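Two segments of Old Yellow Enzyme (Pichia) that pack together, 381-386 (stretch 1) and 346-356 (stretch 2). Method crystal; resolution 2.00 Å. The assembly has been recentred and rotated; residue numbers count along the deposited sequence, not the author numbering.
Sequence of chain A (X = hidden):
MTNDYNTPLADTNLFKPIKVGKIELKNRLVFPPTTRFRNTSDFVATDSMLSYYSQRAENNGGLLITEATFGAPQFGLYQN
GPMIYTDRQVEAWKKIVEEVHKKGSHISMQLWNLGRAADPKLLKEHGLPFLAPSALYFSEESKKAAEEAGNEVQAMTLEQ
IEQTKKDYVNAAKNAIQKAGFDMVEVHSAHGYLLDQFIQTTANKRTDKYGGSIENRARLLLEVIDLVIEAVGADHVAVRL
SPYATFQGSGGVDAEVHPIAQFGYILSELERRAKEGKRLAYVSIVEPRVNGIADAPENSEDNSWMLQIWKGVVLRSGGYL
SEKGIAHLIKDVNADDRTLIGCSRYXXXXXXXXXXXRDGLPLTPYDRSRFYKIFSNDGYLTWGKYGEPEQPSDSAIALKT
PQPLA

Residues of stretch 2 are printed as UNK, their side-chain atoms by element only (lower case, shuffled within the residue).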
# COMPACT_ATOMS: atom_id res chain seq x y z
N THR A 381 5.38 -31.72 -28.42
CA THR A 381 6.56 -32.56 -28.62
C THR A 381 7.25 -32.94 -27.32
O THR A 381 8.17 -33.76 -27.35
CB THR A 381 7.56 -31.84 -29.53
OG1 THR A 381 7.68 -30.47 -29.13
CG2 THR A 381 7.11 -31.90 -30.98
N TRP A 382 6.83 -32.37 -26.19
CA TRP A 382 7.48 -32.65 -24.92
C TRP A 382 7.08 -34.03 -24.40
O TRP A 382 5.90 -34.40 -24.43
CB TRP A 382 7.13 -31.58 -23.89
CG TRP A 382 7.36 -30.19 -24.38
CD1 TRP A 382 6.41 -29.29 -24.75
CD2 TRP A 382 8.63 -29.55 -24.56
NE1 TRP A 382 7.01 -28.12 -25.15
CE2 TRP A 382 8.37 -28.25 -25.04
CE3 TRP A 382 9.96 -29.95 -24.36
CZ2 TRP A 382 9.39 -27.35 -25.33
CZ3 TRP A 382 10.97 -29.05 -24.65
CH2 TRP A 382 10.68 -27.76 -25.12
N GLY A 383 8.07 -34.78 -23.93
CA GLY A 383 7.80 -36.06 -23.32
C GLY A 383 7.62 -35.96 -21.82
O GLY A 383 7.91 -34.95 -21.20
N LYS A 384 7.12 -37.05 -21.24
CA LYS A 384 7.06 -37.16 -19.79
C LYS A 384 8.48 -37.33 -19.24
O LYS A 384 9.47 -37.33 -19.98
CB LYS A 384 6.16 -38.33 -19.39
CG LYS A 384 4.74 -38.24 -19.93
CD LYS A 384 3.72 -38.43 -18.82
CE LYS A 384 2.35 -38.81 -19.37
NZ LYS A 384 1.60 -37.64 -19.88
N TYR A 385 8.58 -37.44 -17.92
CA TYR A 385 9.88 -37.63 -17.30
C TYR A 385 10.56 -38.88 -17.84
O TYR A 385 9.94 -39.94 -17.96
CB TYR A 385 9.75 -37.73 -15.78
CG TYR A 385 10.99 -38.28 -15.11
CD1 TYR A 385 12.13 -37.51 -14.98
CD2 TYR A 385 11.02 -39.58 -14.62
CE1 TYR A 385 13.27 -38.01 -14.39
CE2 TYR A 385 12.15 -40.09 -14.02
CZ TYR A 385 13.28 -39.30 -13.91
OH TYR A 385 14.41 -39.81 -13.31
N GLY A 386 11.85 -38.75 -18.17
CA GLY A 386 12.61 -39.85 -18.72
C GLY A 386 12.36 -40.15 -20.18
O GLY A 386 13.04 -41.02 -20.74
N UNK A 346 5.81 -25.36 -16.92
CA UNK A 346 4.66 -26.20 -17.22
C UNK A 346 4.50 -26.42 -18.72
O UNK A 346 3.93 -27.43 -19.14
c UNK A 346 0.86 -28.39 -14.61
c UNK A 346 2.50 -26.57 -15.93
c UNK A 346 2.28 -27.83 -16.46
c UNK A 346 1.47 -28.74 -15.80
c UNK A 346 3.39 -25.58 -16.64
c UNK A 346 1.89 -26.23 -14.73
c UNK A 346 1.08 -27.14 -14.07
N UNK A 347 5.00 -25.49 -19.53
CA UNK A 347 4.92 -25.65 -20.98
C UNK A 347 5.79 -26.81 -21.46
O UNK A 347 5.40 -27.54 -22.38
c UNK A 347 5.34 -24.35 -21.68
c UNK A 347 4.50 -23.18 -21.19
o UNK A 347 6.72 -24.09 -21.42
N UNK A 348 6.96 -26.99 -20.86
CA UNK A 348 7.90 -28.02 -21.28
C UNK A 348 7.84 -29.27 -20.41
O UNK A 348 8.56 -30.23 -20.68
c UNK A 348 9.33 -27.46 -21.28
o UNK A 348 9.71 -27.02 -19.98
N UNK A 349 7.01 -29.27 -19.37
CA UNK A 349 6.86 -30.41 -18.47
C UNK A 349 5.38 -30.70 -18.30
O UNK A 349 4.73 -30.16 -17.39
c UNK A 349 9.02 -29.90 -17.24
n UNK A 349 9.80 -30.95 -17.02
o UNK A 349 9.46 -28.78 -17.52
c UNK A 349 7.52 -30.14 -17.12
N UNK A 350 4.80 -31.53 -19.17
CA UNK A 350 3.38 -31.88 -19.01
C UNK A 350 3.08 -32.63 -17.73
O UNK A 350 1.95 -32.56 -17.24
c UNK A 350 3.08 -32.74 -20.25
c UNK A 350 5.41 -32.22 -20.32
c UNK A 350 4.40 -33.29 -20.65
N UNK A 351 4.06 -33.34 -17.17
CA UNK A 351 3.91 -34.02 -15.89
C UNK A 351 4.60 -33.28 -14.75
O UNK A 351 5.14 -33.90 -13.83
o UNK A 351 6.54 -36.55 -16.29
c UNK A 351 5.89 -35.50 -16.46
o UNK A 351 6.38 -34.48 -16.99
c UNK A 351 4.45 -35.45 -16.00
N UNK A 352 4.60 -31.95 -14.80
CA UNK A 352 5.24 -31.14 -13.77
C UNK A 352 4.75 -31.43 -12.35
O UNK A 352 5.59 -31.44 -11.43
c UNK A 352 5.26 -27.24 -13.37
c UNK A 352 5.74 -28.66 -13.14
c UNK A 352 5.07 -29.65 -14.09
c UNK A 352 7.26 -28.75 -13.28
N UNK A 353 3.46 -31.67 -12.09
CA UNK A 353 3.05 -31.99 -10.71
C UNK A 353 3.78 -33.18 -10.11
O UNK A 353 4.21 -33.12 -8.95
c UNK A 353 1.55 -32.25 -10.84
c UNK A 353 2.28 -31.46 -12.96
c UNK A 353 1.13 -31.41 -11.99
N UNK A 354 3.94 -34.27 -10.87
CA UNK A 354 4.63 -35.43 -10.32
C UNK A 354 6.13 -35.20 -10.19
O UNK A 354 6.75 -35.71 -9.26
o UNK A 354 2.27 -36.83 -10.01
c UNK A 354 4.35 -36.66 -11.18
n UNK A 354 2.55 -38.17 -11.79
c UNK A 354 2.96 -37.23 -10.95
N UNK A 355 6.72 -34.43 -11.11
CA UNK A 355 8.15 -34.15 -11.03
C UNK A 355 8.47 -33.30 -9.80
O UNK A 355 9.46 -33.55 -9.11
c UNK A 355 8.64 -33.45 -12.30
n UNK A 355 9.20 -34.18 -18.24
c UNK A 355 9.77 -33.95 -17.07
n UNK A 355 9.04 -34.03 -15.96
c UNK A 355 8.60 -34.32 -13.55
c UNK A 355 9.55 -33.79 -14.61
n UNK A 355 11.05 -33.63 -16.99
N UNK A 356 7.65 -32.29 -9.53
CA UNK A 356 7.84 -31.50 -8.31
C UNK A 356 7.49 -32.32 -7.07
O UNK A 356 8.11 -32.14 -6.02
c UNK A 356 6.54 -27.98 -9.40
c UNK A 356 8.89 -28.84 -9.26
c UNK A 356 7.00 -30.23 -8.37
c UNK A 356 7.42 -29.22 -9.44
O HOH W 1 4.12 -26.81 -24.74
O HOH W 2 9.56 -32.82 -21.11
O HOH W 3 11.14 -35.26 -20.22

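Position 346 carries seven carbons, one leading into a six-membered ring; its side chain stays more than 9 Å from stretch 1, and an all-carbon ring without a hydroxyl makes it Phe 346. At position 347 the first side-chain carbon bears one oxygen and one carbon, and the contact is made by the backbone, whose O lies 3.1 Å from Trp 382 CD1; the beta-branched pattern is that of Thr 347. Position 348 has one carbon and one oxygen. Its CA sits 3.7 Å from the centroid of the five-membered ring of Trp 382, 8° off the normal, a CH-pi contact over the face; the residue is Ser 348.

Position 349 shows two carbons, the second carrying one oxygen and one nitrogen; its CA-to-CB bond points away, and it buries no area against stretch 1. This is Asn 349. At 350 three carbons close onto the backbone N, one of them 4.0 Å from Trp 382 CB, an apolar contact; the closed ring defines Pro 350. Position 351 has two carbons, the second bearing two oxygens. Its CA-to-CB bond points toward stretch 1, and one oxygen lies 2.8 Å from Tyr 385 N; this is Asp 351.

Position 352 has four carbons forked at the second, Leu 352; 353 has three carbons closed onto N, Pro 353; 354 repeats the pattern of 349, Asn 354. None reaches stretch 1. Position 355 runs through three carbons and a nitrogen to a carbon carrying two more nitrogens. CA-to-CB points sideways, but the end comes nearer, placing a terminal nitrogen 3.3 Å from Gly 383 O, with an angle too poor for a hydrogen bond; the guanidinium identifies Arg 355. Position 356, four carbons forked at the second and out of reach, is Leu 356.

The contact buries 406 Å² and joins two regions. In one, the indole face packs on Ser 348 CA, while Trp 382 CB meets Pro 350 CD; water 1 accepts a weak bond from Trp 382 NE1 and donates to Thr 347 O. In the other, Asp 351 works with both oxygens: OD2 accepts a hydrogen bond from Tyr 385 N (153°), and OD1 forms a salt bridge with Arg 355 NE (2.9 Å), also accepting from Arg 355 NH2 (3.1 Å). The guanidinium, thus held, has Tyr 385 N over one face. Water completes its link to stretch 1: water 3 accepts from Arg 355 NH2 (3.0 Å) and donates to Lys 384 O (2.7 Å), while water 2 joins Ser 348 O (2.8 Å) to Gly 383 O (2.7 Å) and accepts a weak bond from Arg 355 NH2 (3.2 Å).

Stretch 2 (346-356) FTSNPDLPNRL
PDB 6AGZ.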